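Local structure of AT-less polyketide synthase (Streptomyces platensis subsp. rosaceus, 4TKT) at residues A[109-114]-A[265-270]; A[16-21]-A[360-365]; A[78-83]-A[170-175]. The protein probably catalyses the decarboxylative condensation that extends the polyketide chain in isomigrastatin biosynthesis, as a ketosynthase domain of a synthase without integral acyltransferases. All blocks are in the same frame, centred on the assembly; numbering follows the deposited sequence.

Contact 1: A[109-114]-A[265-270]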
ATOM      1  N   ALA A 109       3.141   2.336  10.541  1.00 36.33           N
ATOM      2  CA  ALA A 109       4.188   3.308  10.827  1.00 34.71           C
ATOM      3  C   ALA A 109       4.383   3.489  12.329  1.00 39.69           C
ATOM      4  O   ALA A 109       5.413   3.994  12.773  1.00 41.84           O
ATOM      5  CB  ALA A 109       3.866   4.642  10.174  1.00 32.19           C
ATOM      6  N   GLY A 110       3.391   3.075  13.109  1.00 37.54           N
ATOM      7  CA  GLY A 110       3.454   3.226  14.549  1.00 36.42           C
ATOM      8  C   GLY A 110       3.094   4.635  14.970  1.00 36.15           C
ATOM      9  O   GLY A 110       3.686   5.192  15.893  1.00 42.23           O
ATOM     10  N   TYR A 111       2.118   5.215  14.285  1.00 36.50           N
ATOM     11  CA  TYR A 111       1.660   6.560  14.600  1.00 36.72           C
ATOM     12  C   TYR A 111       0.155   6.626  14.788  1.00 38.06           C
ATOM     13  O   TYR A 111      -0.606   6.083  13.990  1.00 41.53           O
ATOM     14  CB  TYR A 111       2.065   7.540  13.499  1.00 33.35           C
ATOM     15  CG  TYR A 111       3.470   8.071  13.627  1.00 34.40           C
ATOM     16  CD1 TYR A 111       3.753   9.135  14.474  1.00 35.38           C
ATOM     17  CD2 TYR A 111       4.512   7.517  12.898  1.00 34.53           C
ATOM     18  CE1 TYR A 111       5.036   9.627  14.593  1.00 36.46           C
ATOM     19  CE2 TYR A 111       5.799   8.001  13.010  1.00 35.60           C
ATOM     20  CZ  TYR A 111       6.055   9.057  13.859  1.00 38.16           C
ATOM     21  OH  TYR A 111       7.336   9.543  13.975  1.00 38.22           O
ATOM     22  N   SER A 112      -0.271   7.292  15.852  1.00 39.26           N
ATOM     23  CA  SER A 112      -1.663   7.691  15.972  1.00 34.08           C
ATOM     24  C   SER A 112      -1.840   8.986  15.192  1.00 37.46           C
ATOM     25  O   SER A 112      -0.853   9.622  14.816  1.00 35.81           O
ATOM     26  CB  SER A 112      -2.063   7.875  17.434  1.00 35.00           C
ATOM     27  OG  SER A 112      -1.331   8.933  18.029  1.00 39.60           O
ATOM     28  N   ARG A 113      -3.087   9.369  14.941  1.00 43.29           N
ATOM     29  CA  ARG A 113      -3.382  10.613  14.236  1.00 31.01           C
ATOM     30  C   ARG A 113      -2.715  11.811  14.907  1.00 32.08           C
ATOM     31  O   ARG A 113      -2.007  12.580  14.258  1.00 33.39           O
ATOM     32  CB  ARG A 113      -4.892  10.835  14.157  1.00 30.36           C
ATOM     33  CG  ARG A 113      -5.524  10.357  12.864  1.00 38.52           C
ATOM     34  CD  ARG A 113      -6.690   9.429  13.136  1.00 41.50           C
ATOM     35  NE  ARG A 113      -7.587   9.967  14.151  1.00 42.11           N
ATOM     36  CZ  ARG A 113      -8.487   9.240  14.801  1.00 53.15           C
ATOM     37  NH1 ARG A 113      -8.605   7.944  14.541  1.00 52.54           N
ATOM     38  NH2 ARG A 113      -9.264   9.804  15.717  1.00 60.21           N
ATOM     39  N   GLY A 114      -2.936  11.954  16.210  1.00 33.34           N
ATOM     40  CA  GLY A 114      -2.395  13.073  16.959  1.00 34.58           C
ATOM     41  C   GLY A 114      -0.882  13.105  16.976  1.00 47.04           C
ATOM     42  O   GLY A 114      -0.272  14.162  16.813  1.00 51.68           O
ATOM     43  N   VAL A 265      14.767   9.484  10.956  1.00 46.94           N
ATOM     44  CA  VAL A 265      15.873   8.985  11.764  1.00 47.74           C
ATOM     45  C   VAL A 265      15.856   9.613  13.156  1.00 50.11           C
ATOM     46  O   VAL A 265      16.027   8.920  14.159  1.00 49.29           O
ATOM     47  CB  VAL A 265      17.233   9.253  11.085  1.00 45.64           C
ATOM     48  CG1 VAL A 265      18.375   9.018  12.055  1.00 44.25           C
ATOM     49  CG2 VAL A 265      17.389   8.374   9.854  1.00 41.46           C
ATOM     50  N   ALA A 266      15.624  10.921  13.210  1.00 54.62           N
ATOM     51  CA  ALA A 266      15.611  11.649  14.478  1.00 42.53           C
ATOM     52  C   ALA A 266      14.443  11.239  15.373  1.00 45.59           C
ATOM     53  O   ALA A 266      14.520  11.358  16.597  1.00 52.78           O
ATOM     54  CB  ALA A 266      15.567  13.148  14.222  1.00 42.50           C
ATOM     55  N   ASP A 267      13.367  10.757  14.760  1.00 45.43           N
ATOM     56  CA  ASP A 267      12.154  10.409  15.493  1.00 47.26           C
ATOM     57  C   ASP A 267      12.062   8.915  15.778  1.00 46.19           C
ATOM     58  O   ASP A 267      11.066   8.440  16.323  1.00 56.00           O
ATOM     59  CB  ASP A 267      10.916  10.871  14.720  1.00 43.80           C
ATOM     60  CG  ASP A 267      10.709  12.369  14.800  1.00 53.10           C
ATOM     61  OD1 ASP A 267      11.682  13.081  15.124  1.00 53.70           O
ATOM     62  OD2 ASP A 267       9.578  12.836  14.542  1.00 42.19           O
ATOM     63  N   GLY A 268      13.102   8.179  15.404  1.00 46.85           N
ATOM     64  CA  GLY A 268      13.154   6.749  15.647  1.00 47.76           C
ATOM     65  C   GLY A 268      12.094   5.967  14.895  1.00 46.82           C
ATOM     66  O   GLY A 268      11.632   4.927  15.365  1.00 47.52           O
ATOM     67  N   ASP A 269      11.709   6.467  13.724  1.00 45.33           N
ATOM     68  CA  ASP A 269      10.709   5.797  12.898  1.00 44.37           C
ATOM     69  C   ASP A 269      11.260   4.529  12.268  1.00 44.85           C
ATOM     70  O   ASP A 269      12.471   4.373  12.122  1.00 51.49           O
ATOM     71  CB  ASP A 269      10.203   6.723  11.787  1.00 42.71           C
ATOM     72  CG  ASP A 269       9.466   7.932  12.317  1.00 57.69           C
ATOM     73  OD1 ASP A 269       8.996   7.886  13.473  1.00 61.77           O
ATOM     74  OD2 ASP A 269       9.348   8.926  11.571  1.00 53.02           O
ATOM     75  N   ARG A 270      10.362   3.622  11.900  1.00 44.52           N
ATOM     76  CA  ARG A 270      10.726   2.512  11.037  1.00 44.68           C
ATOM     77  C   ARG A 270      11.053   3.080   9.669  1.00 47.99           C
ATOM     78  O   ARG A 270      10.462   4.073   9.251  1.00 50.77           O
ATOM     79  CB  ARG A 270       9.593   1.492  10.931  1.00 44.57           C
ATOM     80  CG  ARG A 270       9.143   0.920  12.252  1.00 51.84           C
ATOM     81  CD  ARG A 270       7.951  -0.001  12.069  1.00 55.84           C
ATOM     82  NE  ARG A 270       8.243  -1.105  11.161  1.00 56.42           N
ATOM     83  CZ  ARG A 270       7.474  -1.448  10.133  1.00 55.71           C
ATOM     84  NH1 ARG A 270       6.363  -0.771   9.881  1.00 52.32           N
ATOM     85  NH2 ARG A 270       7.813  -2.469   9.357  1.00 58.90           N
TER
HETATM   86  O   HOH W   1       7.753   4.251  11.367  1.00 34.70           O
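Y111 and D269 meet through a phenol-carboxylate hydrogen bond that ties together two turns, each following the end of a helix, on the ketosynthase's thiolase-type fold. Y111 OH donates to D269 OD1 at a modelled 2.4 Å, so short that the exact length is doubtful. The carboxylate comes to the ring's edge, with D269 CG in the ring plane, and stands nearly upright to it, the planes 79° apart. The hydroxyl also passes 3.9 Å from D267 CB. Y111 reaches its partner because CG lies beside the backbone N, opposite the carbonyl carbon (chi1 -84°). A second bridge runs through water 1, which donates to A109 O at 2.7 Å and accepts from R270 N at the same distance.

Around this pair sits a cluster of charges. R259 spans both aspartates, NH1 to D269 OD2 and NH2 to D267 OD2; K599 pairs with D269 OD1 and R123 with D267 OD1. The cations probably keep the buried D269 ionised and hold its carboxylate against rotation. L116 and A119 of helix 113-121 pack on the Y111 side chain.

Backbone turns set the two partners. G110, with positive phi, ends helix 93-109 in a Schellman motif just before Y111. On the other side G268, again with positive phi, closes helix 261-266 in a second Schellman motif between the two aspartates, its N bonded to V265 O at 3.3 Å.

Contact 2: A[16-21]-A[360-365]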
ATOM      1  N   GLY A  16      -1.046  -2.411   2.055  1.00 28.35           N
ATOM      2  CA  GLY A  16      -1.361  -2.906   0.730  1.00 30.72           C
ATOM      3  C   GLY A  16      -2.440  -3.966   0.739  1.00 34.41           C
ATOM      4  O   GLY A  16      -2.445  -4.856   1.589  1.00 39.94           O
ATOM      5  N   ARG A  17      -3.361  -3.862  -0.212  1.00 26.79           N
ATOM      6  CA  ARG A  17      -4.432  -4.835  -0.368  1.00 33.20           C
ATOM      7  C   ARG A  17      -4.555  -5.201  -1.841  1.00 35.28           C
ATOM      8  O   ARG A  17      -5.089  -4.436  -2.643  1.00 32.32           O
ATOM      9  CB  ARG A  17      -5.748  -4.279   0.173  1.00 26.87           C
ATOM     10  CG  ARG A  17      -6.903  -5.260   0.154  1.00 27.52           C
ATOM     11  CD  ARG A  17      -8.130  -4.651   0.811  1.00 27.53           C
ATOM     12  NE  ARG A  17      -9.315  -5.486   0.653  1.00 28.19           N
ATOM     13  CZ  ARG A  17     -10.514  -5.171   1.132  1.00 35.82           C
ATOM     14  NH1 ARG A  17     -10.683  -4.039   1.801  1.00 37.68           N
ATOM     15  NH2 ARG A  17     -11.543  -5.987   0.943  1.00 38.25           N
ATOM     16  N   TYR A  18      -4.052  -6.382  -2.185  1.00 33.55           N
ATOM     17  CA  TYR A  18      -3.856  -6.770  -3.576  1.00 29.44           C
ATOM     18  C   TYR A  18      -4.526  -8.117  -3.849  1.00 31.70           C
ATOM     19  O   TYR A  18      -4.878  -8.824  -2.906  1.00 33.75           O
ATOM     20  CB  TYR A  18      -2.351  -6.798  -3.876  1.00 27.34           C
ATOM     21  CG  TYR A  18      -1.710  -5.448  -3.640  1.00 33.32           C
ATOM     22  CD1 TYR A  18      -2.298  -4.293  -4.139  1.00 35.90           C
ATOM     23  CD2 TYR A  18      -0.548  -5.320  -2.889  1.00 27.36           C
ATOM     24  CE1 TYR A  18      -1.740  -3.051  -3.919  1.00 31.83           C
ATOM     25  CE2 TYR A  18       0.020  -4.074  -2.661  1.00 28.23           C
ATOM     26  CZ  TYR A  18      -0.584  -2.943  -3.183  1.00 28.33           C
ATOM     27  OH  TYR A  18      -0.043  -1.694  -2.973  1.00 25.17           O
ATOM     28  N   PRO A  19      -4.735  -8.463  -5.135  1.00 30.12           N
ATOM     29  CA  PRO A  19      -5.415  -9.721  -5.467  1.00 32.12           C
ATOM     30  C   PRO A  19      -4.769 -10.938  -4.817  1.00 30.47           C
ATOM     31  O   PRO A  19      -3.579 -11.188  -5.010  1.00 35.51           O
ATOM     32  CB  PRO A  19      -5.288  -9.794  -6.991  1.00 31.61           C
ATOM     33  CG  PRO A  19      -5.210  -8.377  -7.416  1.00 26.85           C
ATOM     34  CD  PRO A  19      -4.406  -7.694  -6.348  1.00 30.56           C
ATOM     35  N   GLY A  20      -5.555 -11.680  -4.044  1.00 38.49           N
ATOM     36  CA  GLY A  20      -5.061 -12.852  -3.345  1.00 33.33           C
ATOM     37  C   GLY A  20      -4.203 -12.500  -2.144  1.00 36.65           C
ATOM     38  O   GLY A  20      -3.570 -13.372  -1.552  1.00 35.34           O
ATOM     39  N   ALA A  21      -4.190 -11.221  -1.778  1.00 38.87           N
ATOM     40  CA  ALA A  21      -3.338 -10.749  -0.696  1.00 32.63           C
ATOM     41  C   ALA A  21      -3.979  -9.602   0.082  1.00 36.89           C
ATOM     42  O   ALA A  21      -3.804  -8.434  -0.265  1.00 36.47           O
ATOM     43  CB  ALA A  21      -1.996 -10.320  -1.242  1.00 32.26           C
ATOM     44  N   GLY A 360      -1.954  -9.009 -12.091  1.00 29.35           N
ATOM     45  CA  GLY A 360      -2.585  -8.319 -13.200  1.00 28.35           C
ATOM     46  C   GLY A 360      -2.257  -6.839 -13.239  1.00 34.72           C
ATOM     47  O   GLY A 360      -1.413  -6.355 -12.484  1.00 35.27           O
ATOM     48  N   HIS A 361      -2.937  -6.119 -14.126  1.00 26.46           N
ATOM     49  CA  HIS A 361      -2.688  -4.697 -14.330  1.00 25.61           C
ATOM     50  C   HIS A 361      -3.595  -3.853 -13.435  1.00 32.55           C
ATOM     51  O   HIS A 361      -4.778  -3.659 -13.732  1.00 30.10           O
ATOM     52  CB  HIS A 361      -2.896  -4.336 -15.806  1.00 30.85           C
ATOM     53  CG  HIS A 361      -2.474  -2.943 -16.160  1.00 35.33           C
ATOM     54  ND1 HIS A 361      -1.823  -2.110 -15.276  1.00 38.50           N
ATOM     55  CD2 HIS A 361      -2.610  -2.238 -17.308  1.00 33.42           C
ATOM     56  CE1 HIS A 361      -1.577  -0.954 -15.862  1.00 36.78           C
ATOM     57  NE2 HIS A 361      -2.046  -1.004 -17.097  1.00 33.41           N
ATOM     58  N   LEU A 362      -3.034  -3.349 -12.340  1.00 30.28           N
ATOM     59  CA  LEU A 362      -3.813  -2.604 -11.356  1.00 27.88           C
ATOM     60  C   LEU A 362      -4.038  -1.160 -11.783  1.00 29.66           C
ATOM     61  O   LEU A 362      -4.627  -0.375 -11.041  1.00 30.95           O
ATOM     62  CB  LEU A 362      -3.129  -2.644  -9.987  1.00 25.46           C
ATOM     63  CG  LEU A 362      -3.613  -3.741  -9.034  1.00 26.53           C
ATOM     64  CD1 LEU A 362      -3.481  -5.116  -9.669  1.00 25.77           C
ATOM     65  CD2 LEU A 362      -2.855  -3.687  -7.715  1.00 25.54           C
ATOM     66  N   GLU A 363      -3.565  -0.820 -12.978  1.00 22.58           N
ATOM     67  CA  GLU A 363      -3.791   0.497 -13.562  1.00 27.37           C
ATOM     68  C   GLU A 363      -3.353   1.634 -12.635  1.00 28.97           C
ATOM     69  O   GLU A 363      -2.164   1.784 -12.355  1.00 30.65           O
ATOM     70  CB  GLU A 363      -5.265   0.640 -13.954  1.00 26.08           C
ATOM     71  CG  GLU A 363      -5.579  -0.026 -15.292  1.00 43.01           C
ATOM     72  CD  GLU A 363      -7.028  -0.446 -15.440  1.00 52.59           C
ATOM     73  OE1 GLU A 363      -7.659  -0.800 -14.421  1.00 56.30           O
ATOM     74  OE2 GLU A 363      -7.535  -0.430 -16.583  1.00 55.39           O
ATOM     75  N   SER A 364      -4.303   2.427 -12.149  1.00 27.90           N
ATOM     76  CA  SER A 364      -3.969   3.586 -11.322  1.00 27.88           C
ATOM     77  C   SER A 364      -3.278   3.198 -10.011  1.00 34.15           C
ATOM     78  O   SER A 364      -2.690   4.045  -9.342  1.00 37.20           O
ATOM     79  CB  SER A 364      -5.224   4.408 -11.025  1.00 24.03           C
ATOM     80  OG  SER A 364      -6.246   3.608 -10.460  1.00 29.55           O
ATOM     81  N   ALA A 365      -3.343   1.918  -9.656  1.00 30.47           N
ATOM     82  CA  ALA A 365      -2.699   1.422  -8.443  1.00 31.01           C
ATOM     83  C   ALA A 365      -1.521   0.501  -8.758  1.00 36.30           C
ATOM     84  O   ALA A 365      -0.954  -0.114  -7.858  1.00 36.34           O
ATOM     85  CB  ALA A 365      -3.712   0.696  -7.572  1.00 22.28           C
TER
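L362 points its two methyl groups at separate partners, CD2 at the ring of Y18 and CD1 at P19. The side chains of Y18 and L362 cross at about a right angle, and CD2 approaches the ring obliquely, 3.7 Å from Y18 CD1 and 4.0 Å from Y18 CE1. The other branch, L362 CD1, reaches P19 CD at 4.3 Å, a looser apolar touch. Y18 carries its ring beside its own backbone N (chi1 -59°), which brings one face over the preceding strand, with G16 C 4.2 Å above the ring plane and offset toward the rim. F27 meets the same ring with planes at about 60°, and I368, A369 and A372 of helix 366-380 pack on Y18; A369 also touches L362.

Local backbone bonds shape both segments. A type II turn from Y18 to A21, with G20 at positive phi, follows strand 9-17 and is closed by A21 N to Y18 O at 2.7 Å. In 360-365, G360 has backbone angles that call for glycine, and L362 O accepts from A365 N at 3.0 Å. H361, next to L362, faces the other way and touches C186 and H321. Its Asn-Ile-Gly-His sequence and these neighbours are consistent with the Cys-His-His active site of ketosynthases; the Y18-L362 contact lies beside this loop, one residue along the chain from H361.

Contact 3: A[78-83]-A[170-175]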
ATOM      1  N   PRO A  78     -18.163   2.113   8.595  1.00 27.75           N
ATOM      2  CA  PRO A  78     -18.490   3.546   8.582  1.00 25.59           C
ATOM      3  C   PRO A  78     -18.461   4.210   9.965  1.00 31.03           C
ATOM      4  O   PRO A  78     -17.999   5.346  10.080  1.00 29.09           O
ATOM      5  CB  PRO A  78     -19.906   3.574   7.998  1.00 26.88           C
ATOM      6  CG  PRO A  78     -20.459   2.216   8.264  1.00 31.10           C
ATOM      7  CD  PRO A  78     -19.294   1.287   8.140  1.00 26.17           C
ATOM      8  N   LEU A  79     -18.943   3.517  10.992  1.00 27.39           N
ATOM      9  CA  LEU A  79     -18.970   4.080  12.342  1.00 33.59           C
ATOM     10  C   LEU A  79     -17.564   4.395  12.836  1.00 35.79           C
ATOM     11  O   LEU A  79     -17.351   5.362  13.569  1.00 42.77           O
ATOM     12  CB  LEU A  79     -19.667   3.125  13.310  1.00 29.49           C
ATOM     13  CG  LEU A  79     -21.128   3.434  13.639  1.00 34.36           C
ATOM     14  CD1 LEU A  79     -21.886   3.881  12.405  1.00 33.64           C
ATOM     15  CD2 LEU A  79     -21.790   2.214  14.250  1.00 32.95           C
ATOM     16  N   PHE A  80     -16.607   3.570  12.427  1.00 28.07           N
ATOM     17  CA  PHE A  80     -15.213   3.786  12.776  1.00 28.18           C
ATOM     18  C   PHE A  80     -14.724   5.132  12.247  1.00 31.90           C
ATOM     19  O   PHE A  80     -13.947   5.821  12.907  1.00 31.85           O
ATOM     20  CB  PHE A  80     -14.350   2.648  12.226  1.00 27.99           C
ATOM     21  CG  PHE A  80     -12.898   2.756  12.583  1.00 32.67           C
ATOM     22  CD1 PHE A  80     -12.414   2.177  13.741  1.00 39.35           C
ATOM     23  CD2 PHE A  80     -12.014   3.428  11.757  1.00 34.67           C
ATOM     24  CE1 PHE A  80     -11.077   2.270  14.072  1.00 35.71           C
ATOM     25  CE2 PHE A  80     -10.676   3.528  12.083  1.00 31.74           C
ATOM     26  CZ  PHE A  80     -10.207   2.948  13.242  1.00 32.93           C
ATOM     27  N   PHE A  81     -15.197   5.508  11.061  1.00 33.73           N
ATOM     28  CA  PHE A  81     -14.740   6.730  10.404  1.00 28.91           C
ATOM     29  C   PHE A  81     -15.709   7.897  10.567  1.00 33.95           C
ATOM     30  O   PHE A  81     -15.561   8.927   9.913  1.00 41.10           O
ATOM     31  CB  PHE A  81     -14.499   6.471   8.914  1.00 32.63           C
ATOM     32  CG  PHE A  81     -13.419   5.468   8.644  1.00 24.61           C
ATOM     33  CD1 PHE A  81     -12.087   5.837   8.697  1.00 24.60           C
ATOM     34  CD2 PHE A  81     -13.736   4.154   8.342  1.00 24.68           C
ATOM     35  CE1 PHE A  81     -11.088   4.915   8.452  1.00 24.66           C
ATOM     36  CE2 PHE A  81     -12.742   3.226   8.098  1.00 27.93           C
ATOM     37  CZ  PHE A  81     -11.416   3.606   8.152  1.00 24.74           C
ATOM     38  N   GLY A  82     -16.697   7.733  11.439  1.00 34.51           N
ATOM     39  CA  GLY A  82     -17.662   8.787  11.690  1.00 35.88           C
ATOM     40  C   GLY A  82     -18.520   9.081  10.475  1.00 37.24           C
ATOM     41  O   GLY A  82     -18.978  10.206  10.278  1.00 39.85           O
ATOM     42  N   ILE A  83     -18.730   8.061   9.654  1.00 32.30           N
ATOM     43  CA  ILE A  83     -19.584   8.183   8.480  1.00 34.96           C
ATOM     44  C   ILE A  83     -20.892   7.445   8.722  1.00 35.25           C
ATOM     45  O   ILE A  83     -20.889   6.326   9.228  1.00 43.92           O
ATOM     46  CB  ILE A  83     -18.892   7.626   7.224  1.00 30.24           C
ATOM     47  CG1 ILE A  83     -17.643   8.446   6.900  1.00 29.71           C
ATOM     48  CG2 ILE A  83     -19.847   7.613   6.042  1.00 23.93           C
ATOM     49  CD1 ILE A  83     -16.791   7.855   5.791  1.00 23.00           C
ATOM     50  N   SER A 170      -7.927  13.143   4.392  1.00 22.82           N
ATOM     51  CA  SER A 170      -7.485  14.380   5.032  1.00 25.25           C
ATOM     52  C   SER A 170      -8.457  14.813   6.119  1.00 27.45           C
ATOM     53  O   SER A 170      -8.049  15.215   7.209  1.00 26.13           O
ATOM     54  CB  SER A 170      -7.333  15.496   3.999  1.00 20.84           C
ATOM     55  OG  SER A 170      -6.369  15.155   3.020  1.00 23.32           O
ATOM     56  N   TYR A 171      -9.747  14.728   5.810  1.00 24.21           N
ATOM     57  CA  TYR A 171     -10.790  15.074   6.764  1.00 20.98           C
ATOM     58  C   TYR A 171     -10.718  14.168   7.991  1.00 30.10           C
ATOM     59  O   TYR A 171     -10.758  14.638   9.130  1.00 33.22           O
ATOM     60  CB  TYR A 171     -12.167  14.973   6.105  1.00 20.66           C
ATOM     61  CG  TYR A 171     -13.314  15.317   7.027  1.00 24.36           C
ATOM     62  CD1 TYR A 171     -13.601  16.639   7.345  1.00 22.45           C
ATOM     63  CD2 TYR A 171     -14.112  14.323   7.576  1.00 24.62           C
ATOM     64  CE1 TYR A 171     -14.647  16.961   8.187  1.00 29.79           C
ATOM     65  CE2 TYR A 171     -15.163  14.635   8.419  1.00 26.50           C
ATOM     66  CZ  TYR A 171     -15.425  15.956   8.720  1.00 32.78           C
ATOM     67  OH  TYR A 171     -16.467  16.278   9.557  1.00 37.53           O
ATOM     68  N   PHE A 172     -10.593  12.868   7.750  1.00 26.88           N
ATOM     69  CA  PHE A 172     -10.555  11.886   8.824  1.00 21.18           C
ATOM     70  C   PHE A 172      -9.317  12.037   9.701  1.00 26.63           C
ATOM     71  O   PHE A 172      -9.398  11.942  10.925  1.00 29.96           O
ATOM     72  CB  PHE A 172     -10.611  10.472   8.247  1.00 24.23           C
ATOM     73  CG  PHE A 172     -10.307   9.401   9.249  1.00 29.77           C
ATOM     74  CD1 PHE A 172     -11.207   9.105  10.260  1.00 28.71           C
ATOM     75  CD2 PHE A 172      -9.122   8.689   9.183  1.00 32.53           C
ATOM     76  CE1 PHE A 172     -10.929   8.120  11.190  1.00 33.02           C
ATOM     77  CE2 PHE A 172      -8.837   7.701  10.107  1.00 36.18           C
ATOM     78  CZ  PHE A 172      -9.742   7.415  11.112  1.00 35.43           C
ATOM     79  N   LEU A 173      -8.174  12.269   9.063  1.00 24.38           N
ATOM     80  CA  LEU A 173      -6.903  12.392   9.768  1.00 29.14           C
ATOM     81  C   LEU A 173      -6.734  13.748  10.434  1.00 34.13           C
ATOM     82  O   LEU A 173      -5.758  13.968  11.153  1.00 29.65           O
ATOM     83  CB  LEU A 173      -5.735  12.169   8.805  1.00 28.99           C
ATOM     84  CG  LEU A 173      -5.542  10.784   8.195  1.00 30.18           C
ATOM     85  CD1 LEU A 173      -4.321  10.785   7.293  1.00 25.88           C
ATOM     86  CD2 LEU A 173      -5.399   9.752   9.294  1.00 27.52           C
ATOM     87  N   ASP A 174      -7.681  14.650  10.185  1.00 28.25           N
ATOM     88  CA  ASP A 174      -7.528  16.056  10.543  1.00 23.34           C
ATOM     89  C   ASP A 174      -6.200  16.569   9.990  1.00 27.64           C
ATOM     90  O   ASP A 174      -5.419  17.204  10.697  1.00 31.91           O
ATOM     91  CB  ASP A 174      -7.605  16.256  12.059  1.00 27.09           C
ATOM     92  CG  ASP A 174      -7.746  17.716  12.451  1.00 43.86           C
ATOM     93  OD1 ASP A 174      -8.120  18.535  11.583  1.00 45.68           O
ATOM     94  OD2 ASP A 174      -7.482  18.045  13.626  1.00 51.77           O
ATOM     95  N   ALA A 175      -5.946  16.268   8.720  1.00 24.50           N
ATOM     96  CA  ALA A 175      -4.715  16.681   8.057  1.00 23.70           C
ATOM     97  C   ALA A 175      -4.864  18.073   7.455  1.00 26.59           C
ATOM     98  O   ALA A 175      -5.915  18.411   6.911  1.00 34.47           O
ATOM     99  CB  ALA A 175      -4.330  15.678   6.986  1.00 22.71           C
TER
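An edge-to-face aromatic pair joins the turn 78-83 to the last turn of helix 163-173 in the ketosynthase fold. The edge of F81 is directed at the face of F172, ring centroids 4.9 Å apart and planes at 65°. F81 CD1 does the touching: it stands 3.5 Å above the F172 ring, over its centre. F172 gets there by pointing CG away from its backbone N (chi1 169°), off the helix and toward the turn. F80 adds an apolar touch, CE2 to F172 CZ at 4.1 Å, and also covers F81, its CD2 lying over the centre of that ring.

Further aromatics extend the cluster: F76 lies nearly parallel to F81, while H103 and F607 meet F80 edge-to-face. L99 of helix 93-109 and R113 border F172. With an alanine in place of F172, the F81 edge would probably lose the face it packs on and a gap would open between turn and helix. The turn itself is pinned at P78 O, which accepts from I83 N at 2.8 Å and from F81 N at 3.0 Å, the two donors arriving from opposite faces of the carbonyl plane.

In the fold
Contacts 1 and 3 touch directly, their centres about 20 Å apart: R113, two residues after Y111, lays CG 3.6 Å from L173 CD2 and NH1 3.7 Å from F172 CZ. Contact 2 touches neither; its nearest atoms are about 11 Å from contact 1 and about 10 Å from contact 3. Helix 93-109 runs by all three: R17 and F81 both touch Q100, and the helix leads into 109-114. Residues near the C-terminus reach both outer contacts, among them Y605, whose ring meets F80 at contact 3. Contact 2 adjoins the probable active site through its 360-365 loop.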